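Long-range contacts in gamma-D-glutamyl-L-lysine dipeptidyl-peptidase (PDB 3H41), which probably hydrolyses gamma-D-glutamyl-L-lysine bonds in murein peptides as an NlpC/P60 cysteine peptidase, releasing the dipeptide L-Ala-gamma-D-Glu during cell-wall degradation: residues V120-P125 and A168-N173; V142-R147 and K225-T230; D190-T195 and H221-S226; M198-P203 and R287-I292. All coordinates share one frame; numbering follows the deposited sequence.

Contact 1 of 4, residues V120-P125 and A168-N173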
loop_
_atom_site.group_PDB
_atom_site.type_symbol
_atom_site.label_atom_id
_atom_site.label_comp_id
_atom_site.label_asym_id
_atom_site.label_seq_id
_atom_site.Cartn_x
_atom_site.Cartn_y
_atom_site.Cartn_z
ATOM N N VAL A 120 -1.132 -12.380 -11.216
ATOM C CA VAL A 120 0.188 -12.427 -10.665
ATOM C C VAL A 120 0.260 -11.333 -9.622
ATOM O O VAL A 120 -0.167 -10.198 -9.877
ATOM C CB VAL A 120 1.273 -12.161 -11.750
ATOM C CG1 VAL A 120 2.680 -12.085 -11.107
ATOM C CG2 VAL A 120 1.229 -13.261 -12.832
ATOM N N LEU A 121 0.735 -11.693 -8.439
ATOM C CA LEU A 121 0.931 -10.748 -7.343
ATOM C C LEU A 121 2.440 -10.537 -7.226
ATOM O O LEU A 121 3.206 -11.495 -7.167
ATOM C CB LEU A 121 0.356 -11.286 -6.037
ATOM C CG LEU A 121 0.392 -10.224 -4.904
ATOM C CD1 LEU A 121 -0.924 -9.979 -4.277
ATOM C CD2 LEU A 121 1.390 -10.722 -3.870
ATOM N N VAL A 122 2.880 -9.289 -7.247
ATOM C CA VAL A 122 4.283 -8.999 -7.197
ATOM C C VAL A 122 4.727 -9.208 -5.728
ATOM O O VAL A 122 4.126 -8.635 -4.827
ATOM C CB VAL A 122 4.540 -7.559 -7.642
ATOM C CG1 VAL A 122 5.996 -7.180 -7.436
ATOM C CG2 VAL A 122 4.148 -7.386 -9.075
ATOM N N THR A 123 5.762 -10.010 -5.506
ATOM C CA THR A 123 6.095 -10.499 -4.168
ATOM C C THR A 123 7.490 -10.068 -3.665
ATOM O O THR A 123 7.926 -10.503 -2.617
ATOM C CB THR A 123 5.950 -12.041 -4.084
ATOM O OG1 THR A 123 6.646 -12.648 -5.183
ATOM C CG2 THR A 123 4.464 -12.423 -4.134
ATOM N N LYS A 124 8.200 -9.270 -4.441
ATOM C CA LYS A 124 9.378 -8.558 -3.966
ATOM C C LYS A 124 9.031 -7.079 -3.698
ATOM O O LYS A 124 8.067 -6.564 -4.233
ATOM C CB LYS A 124 10.489 -8.628 -5.010
ATOM C CG LYS A 124 10.993 -10.047 -5.253
ATOM C CD LYS A 124 11.930 -10.471 -4.139
ATOM C CE LYS A 124 12.680 -11.767 -4.503
ATOM N NZ LYS A 124 11.728 -12.917 -4.621
ATOM N N PRO A 125 9.858 -6.382 -2.911
ATOM C CA PRO A 125 9.514 -4.988 -2.538
ATOM C C PRO A 125 9.156 -4.087 -3.721
ATOM O O PRO A 125 8.151 -3.371 -3.709
ATOM C CB PRO A 125 10.790 -4.505 -1.842
ATOM C CG PRO A 125 11.364 -5.780 -1.238
ATOM C CD PRO A 125 11.129 -6.828 -2.293
ATOM N N ALA A 168 3.007 -7.327 -20.841
ATOM C CA ALA A 168 4.275 -7.191 -20.150
ATOM C C ALA A 168 4.656 -8.499 -19.527
ATOM O O ALA A 168 3.828 -9.413 -19.341
ATOM C CB ALA A 168 4.162 -6.123 -19.041
ATOM N N TRP A 169 5.897 -8.569 -19.076
ATOM C CA TRP A 169 6.363 -9.759 -18.394
ATOM C C TRP A 169 7.307 -9.444 -17.243
ATOM O O TRP A 169 7.916 -8.371 -17.222
ATOM C CB TRP A 169 7.014 -10.683 -19.394
ATOM C CG TRP A 169 8.359 -10.265 -19.934
ATOM C CD1 TRP A 169 8.616 -9.543 -21.063
ATOM C CD2 TRP A 169 9.623 -10.654 -19.398
ATOM N NE1 TRP A 169 9.979 -9.420 -21.239
ATOM C CE2 TRP A 169 10.616 -10.092 -20.217
ATOM C CE3 TRP A 169 10.008 -11.381 -18.250
ATOM C CZ2 TRP A 169 12.002 -10.260 -19.965
ATOM C CZ3 TRP A 169 11.387 -11.538 -17.981
ATOM C CH2 TRP A 169 12.367 -10.986 -18.853
ATOM N N LEU A 170 7.372 -10.358 -16.280
ATOM C CA LEU A 170 8.302 -10.259 -15.151
ATOM C C LEU A 170 8.923 -11.614 -14.867
ATOM O O LEU A 170 8.351 -12.651 -15.191
ATOM C CB LEU A 170 7.637 -9.723 -13.886
ATOM C CG LEU A 170 6.510 -10.517 -13.267
ATOM C CD1 LEU A 170 6.365 -10.112 -11.776
ATOM C CD2 LEU A 170 5.207 -10.294 -14.045
ATOM N N ARG A 171 10.116 -11.597 -14.290
ATOM C CA ARG A 171 10.754 -12.836 -13.860
ATOM C C ARG A 171 9.890 -13.547 -12.853
ATOM O O ARG A 171 9.277 -12.905 -11.997
ATOM C CB ARG A 171 12.128 -12.559 -13.258
ATOM C CG ARG A 171 13.207 -12.212 -14.253
ATOM C CD ARG A 171 13.812 -13.465 -14.851
ATOM N NE ARG A 171 14.750 -13.144 -15.917
ATOM C CZ ARG A 171 15.600 -13.992 -16.485
ATOM N NH1 ARG A 171 15.628 -15.279 -16.140
ATOM N NH2 ARG A 171 16.375 -13.562 -17.485
ATOM N N LYS A 172 9.846 -14.873 -12.962
ATOM C CA LYS A 172 9.088 -15.683 -12.020
ATOM C C LYS A 172 9.442 -15.480 -10.547
ATOM O O LYS A 172 8.598 -15.674 -9.674
ATOM C CB LYS A 172 9.297 -17.150 -12.352
ATOM C CG LYS A 172 8.356 -17.662 -13.360
ATOM C CD LYS A 172 8.699 -19.129 -13.631
ATOM C CE LYS A 172 7.483 -19.903 -13.940
ATOM N NZ LYS A 172 7.829 -21.159 -14.658
ATOM N N ASN A 173 10.701 -15.174 -10.263
ATOM C CA ASN A 173 11.125 -14.976 -8.891
ATOM C C ASN A 173 10.557 -13.663 -8.300
ATOM O O ASN A 173 10.644 -13.445 -7.081
ATOM C CB ASN A 173 12.643 -14.931 -8.796
ATOM C CG ASN A 173 13.290 -16.306 -8.917
ATOM O OD1 ASN A 173 12.740 -17.318 -8.474
ATOM N ND2 ASN A 173 14.487 -16.338 -9.504
#
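Leu170 CD1 is the one methyl that touches both valines of segment 120-125, and the buried half of the contact is built on it. It lies 4.2 Å from Val120 CG1 and, a little farther off, 4.4 Å from Val122 CG2. The contacts across the segments here are between apolar side chains. Val120 also touches Tyr158 and Val160 of strand 157-161 and Leu150 of strand 147-153.

The other half is looser, more open to solvent and polar. Here the contact comes down to one hydrogen bond, from Lys124 NZ to Asn173 O at 2.7 Å. The ammonium meets the carbonyl nearly head-on, with a C=O...N angle of 161°. The lysine chain reaches it by bending at chi2 and again at chi4, where the -65° turn sets NZ. Asn173 itself is exposed; Thr123 OG1 comes only to 4.5 Å from Asn173 O.

Strands 119-122 and 167-171 are not neighbours in their seven-stranded antiparallel sheet, for the order across it puts 147-153 and 157-161 between them. Their side chains therefore meet across the inside of a strongly curved sheet, and the CA atoms of Val122 and Leu170 stay 9.0 Å apart. Such a curled sheet with an apolar interior is typical of the SH3-like barrel, here the second SH3b domain.

Contact 2 of 4, residues V142-R147 and K225-T230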
loop_
_atom_site.group_PDB
_atom_site.type_symbol
_atom_site.label_atom_id
_atom_site.label_comp_id
_atom_site.label_asym_id
_atom_site.label_seq_id
_atom_site.Cartn_x
_atom_site.Cartn_y
_atom_site.Cartn_z
ATOM N N VAL A 142 7.398 -1.762 -10.528
ATOM C CA VAL A 142 6.126 -1.905 -9.837
ATOM C C VAL A 142 6.343 -2.330 -8.378
ATOM O O VAL A 142 7.359 -2.978 -8.027
ATOM C CB VAL A 142 5.191 -2.888 -10.542
ATOM C CG1 VAL A 142 4.735 -2.278 -11.894
ATOM C CG2 VAL A 142 5.853 -4.248 -10.773
ATOM N N SER A 143 5.354 -2.008 -7.544
ATOM C CA SER A 143 5.391 -2.343 -6.130
ATOM C C SER A 143 4.938 -3.761 -5.768
ATOM O O SER A 143 4.034 -4.305 -6.364
ATOM C CB SER A 143 4.449 -1.371 -5.395
ATOM O OG SER A 143 4.267 -1.727 -4.030
ATOM N N TYR A 144 5.554 -4.320 -4.734
ATOM C CA TYR A 144 4.973 -5.373 -3.928
ATOM C C TYR A 144 3.470 -5.130 -3.851
ATOM O O TYR A 144 2.997 -4.004 -3.653
ATOM C CB TYR A 144 5.564 -5.330 -2.499
ATOM C CG TYR A 144 5.055 -6.458 -1.652
ATOM C CD1 TYR A 144 5.537 -7.744 -1.835
ATOM C CD2 TYR A 144 4.031 -6.266 -0.723
ATOM C CE1 TYR A 144 5.053 -8.806 -1.076
ATOM C CE2 TYR A 144 3.521 -7.340 0.036
ATOM C CZ TYR A 144 4.045 -8.620 -0.166
ATOM O OH TYR A 144 3.586 -9.748 0.520
ATOM N N ASN A 145 2.722 -6.200 -4.047
ATOM C CA ASN A 145 1.258 -6.217 -3.855
ATOM C C ASN A 145 0.470 -5.716 -5.062
ATOM O O ASN A 145 -0.750 -5.631 -4.995
ATOM C CB ASN A 145 0.821 -5.439 -2.606
ATOM C CG ASN A 145 -0.605 -5.775 -2.182
ATOM O OD1 ASN A 145 -1.022 -6.950 -2.198
ATOM N ND2 ASN A 145 -1.378 -4.732 -1.837
ATOM N N THR A 146 1.165 -5.373 -6.139
ATOM C CA THR A 146 0.548 -5.105 -7.457
ATOM C C THR A 146 -0.026 -6.428 -7.983
ATOM O O THR A 146 0.636 -7.469 -7.862
ATOM C CB THR A 146 1.592 -4.535 -8.427
ATOM O OG1 THR A 146 2.138 -3.279 -7.899
ATOM C CG2 THR A 146 0.999 -4.336 -9.855
ATOM N N ARG A 147 -1.256 -6.398 -8.502
ATOM C CA ARG A 147 -1.898 -7.564 -9.079
ATOM C C ARG A 147 -2.259 -7.270 -10.519
ATOM O O ARG A 147 -2.934 -6.295 -10.786
ATOM C CB ARG A 147 -3.167 -7.958 -8.336
ATOM C CG ARG A 147 -2.987 -8.258 -6.865
ATOM C CD ARG A 147 -3.449 -7.067 -5.990
ATOM N NE ARG A 147 -3.234 -7.367 -4.575
ATOM C CZ ARG A 147 -3.989 -8.203 -3.854
ATOM N NH1 ARG A 147 -5.059 -8.790 -4.373
ATOM N NH2 ARG A 147 -3.682 -8.438 -2.599
ATOM N N LYS A 225 -3.040 -7.522 3.266
ATOM C CA LYS A 225 -3.783 -7.589 2.021
ATOM C C LYS A 225 -3.119 -8.530 1.021
ATOM O O LYS A 225 -3.806 -9.309 0.327
ATOM C CB LYS A 225 -3.925 -6.211 1.404
ATOM C CG LYS A 225 -4.787 -6.261 0.150
ATOM C CD LYS A 225 -5.726 -5.109 -0.015
ATOM C CE LYS A 225 -6.430 -5.164 -1.376
ATOM N NZ LYS A 225 -6.696 -3.802 -1.965
ATOM N N SER A 226 -1.789 -8.488 1.002
ATOM C CA SER A 226 -0.983 -9.352 0.109
ATOM C C SER A 226 -1.064 -10.826 0.458
ATOM O O SER A 226 -0.670 -11.679 -0.356
ATOM C CB SER A 226 0.473 -8.889 0.104
ATOM O OG SER A 226 1.168 -9.174 1.320
ATOM N N HIS A 227 -1.537 -11.124 1.668
ATOM C CA HIS A 227 -1.744 -12.483 2.151
ATOM C C HIS A 227 -3.240 -12.816 2.275
ATOM O O HIS A 227 -3.638 -13.749 3.022
ATOM C CB HIS A 227 -1.025 -12.677 3.497
ATOM C CG HIS A 227 0.461 -12.729 3.362
ATOM N ND1 HIS A 227 1.121 -13.854 2.913
ATOM C CD2 HIS A 227 1.416 -11.785 3.553
ATOM C CE1 HIS A 227 2.422 -13.618 2.885
ATOM N NE2 HIS A 227 2.630 -12.366 3.253
ATOM N N GLY A 228 -4.056 -12.072 1.540
ATOM C CA GLY A 228 -5.498 -12.377 1.381
ATOM C C GLY A 228 -6.443 -11.840 2.453
ATOM O O GLY A 228 -7.624 -12.172 2.469
ATOM N N ILE A 229 -5.937 -11.010 3.348
ATOM C CA ILE A 229 -6.763 -10.480 4.471
ATOM C C ILE A 229 -6.846 -8.960 4.351
ATOM O O ILE A 229 -5.851 -8.259 4.497
ATOM C CB ILE A 229 -6.190 -10.900 5.831
ATOM C CG1 ILE A 229 -6.106 -12.420 5.922
ATOM C CG2 ILE A 229 -7.038 -10.292 6.971
ATOM C CD1 ILE A 229 -5.537 -12.942 7.197
ATOM N N THR A 230 -8.036 -8.455 4.045
ATOM C CA THR A 230 -8.215 -7.028 3.837
ATOM C C THR A 230 -8.610 -6.407 5.170
ATOM O O THR A 230 -9.640 -6.779 5.744
ATOM C CB THR A 230 -9.288 -6.775 2.787
ATOM O OG1 THR A 230 -8.860 -7.374 1.559
ATOM C CG2 THR A 230 -9.469 -5.273 2.587
#
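Tyr144 OH and Ser226 OG share a hydrogen bond of 2.6 Å, the shortest link between the two segments. With its CG anti to the backbone N (chi1 -176°), the ring heads for Ser226 although the CB bond points neither toward nor away. Ser226 OG sits at the edge of the phenol, near the ring plane, and lies 3.2 Å from Tyr144 CE2. Beside this pair, Asn145 OD1 is set against the serine backbone, 3.3 Å from Ser226 CA. Arg147 completes the first shell: its NH2 stands 3.1 Å from Lys225 O, while Lys225 CE lies over one guanidinium face.

In the second shell, Phe199 meets the tyrosine ring edge-to-face. Arg147 grips Asn145 OD1 side-on with two nitrogens, both approaching from the same face of the amide plane; the NH2 bond is 3.1 Å long with an angle of 155° at the hydrogen. Both bonds lie close to the guanidinium plane, which limits its rotation. Gln181 spans the two segments, taking a bond from Arg147 NH1 and giving one to Lys225 O. A type II turn, Ser143 to Thr146, presents the tyrosine and asparagine, and a Schellman motif at Gly228 ends the helix opposite.

Between these two segments the SH3b and catalytic domains meet chiefly through polar groups. Lys225 NZ is 5.6 Å from Arg147 NH2, without contact, and its bond to Gly86 O may hold the ammonium there.

Contact 3 of 4, residues D190-T195 and H221-S226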
loop_
_atom_site.group_PDB
_atom_site.type_symbol
_atom_site.label_atom_id
_atom_site.label_comp_id
_atom_site.label_asym_id
_atom_site.label_seq_id
_atom_site.Cartn_x
_atom_site.Cartn_y
_atom_site.Cartn_z
ATOM N N ASP A 190 4.444 -16.173 10.804
ATOM C CA ASP A 190 5.802 -16.015 10.271
ATOM C C ASP A 190 5.853 -15.491 8.825
ATOM O O ASP A 190 6.797 -14.750 8.469
ATOM C CB ASP A 190 6.609 -17.311 10.354
ATOM C CG ASP A 190 7.121 -17.611 11.757
ATOM O OD1 ASP A 190 7.111 -16.720 12.658
ATOM O OD2 ASP A 190 7.557 -18.778 11.944
ATOM N N ASP A 191 4.888 -15.880 8.000
ATOM C CA ASP A 191 4.793 -15.379 6.613
ATOM C C ASP A 191 4.649 -13.841 6.591
ATOM O O ASP A 191 5.284 -13.155 5.788
ATOM C CB ASP A 191 3.601 -15.956 5.872
ATOM C CG ASP A 191 3.563 -17.511 5.856
ATOM O OD1 ASP A 191 4.578 -18.148 6.130
ATOM O OD2 ASP A 191 2.491 -18.060 5.557
ATOM N N LEU A 192 3.778 -13.328 7.456
ATOM C CA LEU A 192 3.557 -11.886 7.617
ATOM C C LEU A 192 4.833 -11.176 8.076
ATOM O O LEU A 192 5.197 -10.140 7.540
ATOM C CB LEU A 192 2.451 -11.608 8.617
ATOM C CG LEU A 192 1.040 -12.194 8.393
ATOM C CD1 LEU A 192 0.189 -11.878 9.576
ATOM C CD2 LEU A 192 0.375 -11.696 7.114
ATOM N N ILE A 193 5.536 -11.798 9.015
ATOM C CA ILE A 193 6.723 -11.227 9.581
ATOM C C ILE A 193 7.808 -11.185 8.515
ATOM O O ILE A 193 8.470 -10.158 8.323
ATOM C CB ILE A 193 7.166 -12.002 10.871
ATOM C CG1 ILE A 193 6.086 -11.804 11.951
ATOM C CG2 ILE A 193 8.557 -11.545 11.316
ATOM C CD1 ILE A 193 6.256 -12.624 13.225
ATOM N N ASN A 194 7.922 -12.281 7.778
ATOM C CA ASN A 194 8.925 -12.400 6.766
ATOM C C ASN A 194 8.664 -11.386 5.675
ATOM O O ASN A 194 9.614 -10.757 5.149
ATOM C CB ASN A 194 9.004 -13.855 6.246
ATOM C CG ASN A 194 9.812 -14.731 7.184
ATOM O OD1 ASN A 194 10.753 -14.247 7.828
ATOM N ND2 ASN A 194 9.409 -15.983 7.330
ATOM N N THR A 195 7.384 -11.176 5.378
ATOM C CA THR A 195 6.990 -10.137 4.426
ATOM C C THR A 195 7.465 -8.756 4.876
ATOM O O THR A 195 8.139 -8.052 4.145
ATOM C CB THR A 195 5.470 -10.148 4.145
ATOM O OG1 THR A 195 5.128 -11.357 3.435
ATOM C CG2 THR A 195 5.065 -8.925 3.292
ATOM N N HIS A 221 -1.585 -2.672 6.481
ATOM C CA HIS A 221 -2.645 -2.953 5.514
ATOM C C HIS A 221 -2.084 -3.743 4.342
ATOM O O HIS A 221 -2.681 -4.734 3.931
ATOM C CB HIS A 221 -3.273 -1.643 5.026
ATOM C CG HIS A 221 -4.150 -1.796 3.825
ATOM N ND1 HIS A 221 -5.439 -2.280 3.914
ATOM C CD2 HIS A 221 -3.928 -1.539 2.515
ATOM C CE1 HIS A 221 -5.988 -2.269 2.710
ATOM N NE2 HIS A 221 -5.095 -1.833 1.841
ATOM N N THR A 222 -0.920 -3.326 3.837
ATOM C CA THR A 222 -0.295 -3.998 2.666
ATOM C C THR A 222 0.173 -5.420 2.952
ATOM O O THR A 222 -0.037 -6.314 2.143
ATOM C CB THR A 222 0.865 -3.147 2.092
ATOM O OG1 THR A 222 0.331 -1.895 1.625
ATOM C CG2 THR A 222 1.601 -3.880 0.932
ATOM N N ILE A 223 0.756 -5.642 4.122
ATOM C CA ILE A 223 1.244 -6.963 4.529
ATOM C C ILE A 223 0.062 -7.924 4.607
ATOM O O ILE A 223 0.099 -9.023 4.024
ATOM C CB ILE A 223 1.915 -6.915 5.908
ATOM C CG1 ILE A 223 3.304 -6.279 5.798
ATOM C CG2 ILE A 223 2.047 -8.317 6.506
ATOM C CD1 ILE A 223 3.924 -6.001 7.137
ATOM N N TYR A 224 -1.008 -7.493 5.281
ATOM C CA TYR A 224 -2.191 -8.368 5.388
ATOM C C TYR A 224 -2.890 -8.581 4.056
ATOM O O TYR A 224 -3.246 -9.711 3.745
ATOM C CB TYR A 224 -3.150 -7.863 6.466
ATOM C CG TYR A 224 -2.793 -8.402 7.824
ATOM C CD1 TYR A 224 -3.336 -9.642 8.271
ATOM C CD2 TYR A 224 -1.924 -7.740 8.675
ATOM C CE1 TYR A 224 -3.024 -10.156 9.487
ATOM C CE2 TYR A 224 -1.602 -8.278 9.917
ATOM C CZ TYR A 224 -2.176 -9.490 10.310
ATOM O OH TYR A 224 -1.883 -10.065 11.513
ATOM N N LYS A 225 -3.040 -7.522 3.266
ATOM C CA LYS A 225 -3.783 -7.589 2.021
ATOM C C LYS A 225 -3.119 -8.530 1.021
ATOM O O LYS A 225 -3.806 -9.309 0.327
ATOM C CB LYS A 225 -3.925 -6.211 1.404
ATOM C CG LYS A 225 -4.787 -6.261 0.150
ATOM C CD LYS A 225 -5.726 -5.109 -0.015
ATOM C CE LYS A 225 -6.430 -5.164 -1.376
ATOM N NZ LYS A 225 -6.696 -3.802 -1.965
ATOM N N SER A 226 -1.789 -8.488 1.002
ATOM C CA SER A 226 -0.983 -9.352 0.109
ATOM C C SER A 226 -1.064 -10.826 0.458
ATOM O O SER A 226 -0.670 -11.679 -0.356
ATOM C CB SER A 226 0.473 -8.889 0.104
ATOM O OG SER A 226 1.168 -9.174 1.320
#
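Leu192 and Ile223 meet through similar first torsions: Leu192 CG and Ile223 CG1 are each anti to their own carbonyl carbon, at chi1 -58° and -76°. In the isoleucine this puts CG2 anti to the backbone N, and that methyl is the one that faces the leucine, 3.8 Å from Leu192 CD2 and 3.8 Å from Leu192 O. The two side chains cross obliquely. Leu192 forks over a second partner, Tyr224, which it crosses at about a right angle. Both methyls come over the same face of the phenol, CD2 over the ring and CD1 over its hydroxyl end, 3.4 Å from Tyr224 CZ. The hydroxyl has its polar partner elsewhere, in a hydrogen bond to Gly253 O.

The helices that carry these residues, 189-197 and 218-225, belong to the NlpC/P60 catalytic domain, whose papain-like fold places Cys216, the inferred nucleophile, just before the second of them. The axes of segments 190-195 and 221-225 approach to 9.7 Å; their N-to-C directions are 132° apart, roughly midway between perpendicular and antiparallel, with Leu192 and Ile223 at the nearest point, CA to CA 6.3 Å.

One turn further along the first helix, Thr195 CG2 slides past Ile223 in the opposite direction, 4.0 Å from its CG1. The threonine turns its hydroxyl back into its own helix, where OG1 bonds to Asp191 O; this oxygen also accepts from Thr195 N, on the opposite face of the carbonyl plane. Thr195 OG1 is further bonded to His227 NE2. Beyond the helix pair, Met272 of strand 267-275 packs against Leu192.

Contact 4 of 4, residues M198-P203 and R287-I292; sequences MFLGLP and RSVEII
Gly201 N donates to Val289 O at 2.8 Å, almost straight (171° at the hydrogen) and onto a lone pair in the carbonyl plane. Val289 N answers with a 2.9 Å bond to Leu202 O, approaching from above that carbonyl's plane. These bonds join a type II beta turn, Phe199 to Leu202, to the chain entering edge strand 290-293 of the NlpC/P60 domain, and a single beta bridge pairs Pro203 with Ser288. A water bonded to both Gly201 O and Ser288 OG adds a further link.

Arg287 and Glu290 form a side-on salt bridge, NE to OE1 and NH2 to OE2, each oxygen being met on its syn side. Glu290 OE2 also bonds to NE2 of His281, an inferred active-site residue, so Glu290 is probably a second-shell group of the catalytic centre.

Apolar contacts surround the backbone bonds. Val289 CG2, anti to its carbonyl carbon, lies 4.1 Å from Phe199 CB and also meets Leu202 CB. At the exposed end, Leu200 CD2 touches Val289 CG1 and sits 4.0 Å from Ile291 CG1. Closest of the side-chain approaches is that of Val289 CB, 3.2 Å from Phe199 O.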
loop_
_atom_site.group_PDB
_atom_site.type_symbol
_atom_site.label_atom_id
_atom_site.label_comp_id
_atom_site.label_asym_id
_atom_site.label_seq_id
_atom_site.Cartn_x
_atom_site.Cartn_y
_atom_site.Cartn_z
HETATM N N MSE A 198 11.241 -7.996 4.600
HETATM C CA MSE A 198 11.780 -7.645 3.289
HETATM C C MSE A 198 11.998 -6.150 3.143
HETATM O O MSE A 198 12.847 -5.724 2.343
HETATM C CB MSE A 198 10.871 -8.132 2.155
HETATM C CG MSE A 198 10.646 -9.666 2.130
HETATM SE SE MSE A 198 9.895 -10.106 0.350
HETATM C CE MSE A 198 8.473 -8.867 0.284
ATOM N N PHE A 199 11.232 -5.347 3.882
ATOM C CA PHE A 199 11.253 -3.898 3.719
ATOM C C PHE A 199 12.134 -3.165 4.723
ATOM O O PHE A 199 12.123 -1.957 4.718
ATOM C CB PHE A 199 9.833 -3.346 3.829
ATOM C CG PHE A 199 8.887 -3.868 2.760
ATOM C CD1 PHE A 199 8.864 -3.295 1.510
ATOM C CD2 PHE A 199 8.064 -4.919 3.017
ATOM C CE1 PHE A 199 8.001 -3.749 0.525
ATOM C CE2 PHE A 199 7.200 -5.417 2.007
ATOM C CZ PHE A 199 7.158 -4.811 0.789
ATOM N N LEU A 200 12.855 -3.883 5.591
ATOM C CA LEU A 200 13.699 -3.252 6.596
ATOM C C LEU A 200 14.611 -2.200 5.925
ATOM O O LEU A 200 15.248 -2.470 4.896
ATOM C CB LEU A 200 14.501 -4.311 7.410
ATOM C CG LEU A 200 13.737 -5.175 8.420
ATOM C CD1 LEU A 200 14.575 -6.417 8.848
ATOM C CD2 LEU A 200 13.295 -4.328 9.654
ATOM N N GLY A 201 14.605 -0.976 6.440
ATOM C CA GLY A 201 15.398 0.125 5.830
ATOM C C GLY A 201 14.692 0.987 4.807
ATOM O O GLY A 201 15.281 1.952 4.305
ATOM N N LEU A 202 13.446 0.664 4.472
ATOM C CA LEU A 202 12.678 1.475 3.537
ATOM C C LEU A 202 12.174 2.734 4.231
ATOM O O LEU A 202 11.409 2.640 5.211
ATOM C CB LEU A 202 11.494 0.686 2.951
ATOM C CG LEU A 202 10.548 1.435 1.978
ATOM C CD1 LEU A 202 11.170 1.867 0.602
ATOM C CD2 LEU A 202 9.238 0.562 1.760
ATOM N N PRO A 203 12.588 3.914 3.755
ATOM C CA PRO A 203 12.130 5.150 4.404
ATOM C C PRO A 203 10.643 5.366 4.379
ATOM O O PRO A 203 9.965 5.091 3.376
ATOM C CB PRO A 203 12.869 6.247 3.616
ATOM C CG PRO A 203 14.050 5.548 3.107
ATOM C CD PRO A 203 13.517 4.249 2.660
ATOM N N ARG A 287 12.604 8.031 10.087
ATOM C CA ARG A 287 13.119 6.686 10.123
ATOM C C ARG A 287 12.614 5.805 8.965
ATOM O O ARG A 287 12.072 6.317 7.960
ATOM C CB ARG A 287 12.823 6.096 11.499
ATOM C CG ARG A 287 13.498 6.945 12.642
ATOM C CD ARG A 287 14.174 6.124 13.701
ATOM N NE ARG A 287 13.223 5.326 14.463
ATOM C CZ ARG A 287 12.432 5.777 15.437
ATOM N NH1 ARG A 287 12.447 7.062 15.801
ATOM N NH2 ARG A 287 11.618 4.922 16.062
ATOM N N SER A 288 12.904 4.508 9.075
ATOM C CA SER A 288 12.596 3.532 8.048
ATOM C C SER A 288 11.970 2.331 8.704
ATOM O O SER A 288 11.983 2.208 9.939
ATOM C CB SER A 288 13.872 3.072 7.361
ATOM O OG SER A 288 14.511 4.168 6.755
ATOM N N VAL A 289 11.456 1.425 7.881
ATOM C CA VAL A 289 10.944 0.159 8.391
ATOM C C VAL A 289 12.026 -0.470 9.292
ATOM O O VAL A 289 13.194 -0.654 8.888
ATOM C CB VAL A 289 10.523 -0.814 7.280
ATOM C CG1 VAL A 289 10.147 -2.163 7.895
ATOM C CG2 VAL A 289 9.338 -0.217 6.476
ATOM N N GLU A 290 11.611 -0.825 10.496
ATOM C CA GLU A 290 12.534 -1.222 11.542
ATOM C C GLU A 290 11.883 -2.152 12.547
ATOM O O GLU A 290 10.652 -2.198 12.688
ATOM C CB GLU A 290 12.993 0.017 12.308
ATOM C CG GLU A 290 11.874 0.631 13.179
ATOM C CD GLU A 290 12.294 1.916 13.936
ATOM O OE1 GLU A 290 13.322 2.532 13.567
ATOM O OE2 GLU A 290 11.575 2.298 14.899
ATOM N N ILE A 291 12.738 -2.831 13.313
ATOM C CA ILE A 291 12.305 -3.686 14.400
ATOM C C ILE A 291 12.791 -3.076 15.723
ATOM O O ILE A 291 13.983 -2.807 15.882
ATOM C CB ILE A 291 12.873 -5.121 14.225
ATOM C CG1 ILE A 291 12.130 -5.877 13.108
ATOM C CG2 ILE A 291 12.840 -5.892 15.520
ATOM C CD1 ILE A 291 12.811 -7.147 12.632
ATOM N N ILE A 292 11.892 -2.881 16.669
ATOM C CA ILE A 292 12.230 -2.335 17.997
ATOM C C ILE A 292 11.461 -3.047 19.116
ATOM O O ILE A 292 10.460 -3.743 18.869
ATOM C CB ILE A 292 11.981 -0.786 18.115
ATOM C CG1 ILE A 292 10.514 -0.420 17.918
ATOM C CG2 ILE A 292 12.875 0.009 17.169
ATOM C CD1 ILE A 292 10.221 1.042 18.277
HETATM O O HOH W 1 17.076 3.462 5.488
#

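How the contacts relate
From the N terminus, contact 1 (120-125 with 168-173) closes first, a loop within the second SH3b domain. Contact 2 opens inside it at 142-147 but ends at 225-230, so the two cross and that domain is tied to the catalytic one. Contact 3 opens at 190-195 and finishes on the same stretch as contact 2, sharing Lys225 and Ser226; its loop is thus enclosed by that of contact 2. Contact 4 starts at 198-203, right after the first helix of contact 3, and crosses contacts 2 and 3 to reach edge strand 290-293. Met198 and Phe199 touch both Pro125 and Tyr144, connecting contact 4 with contacts 1 and 2 at the domain interface.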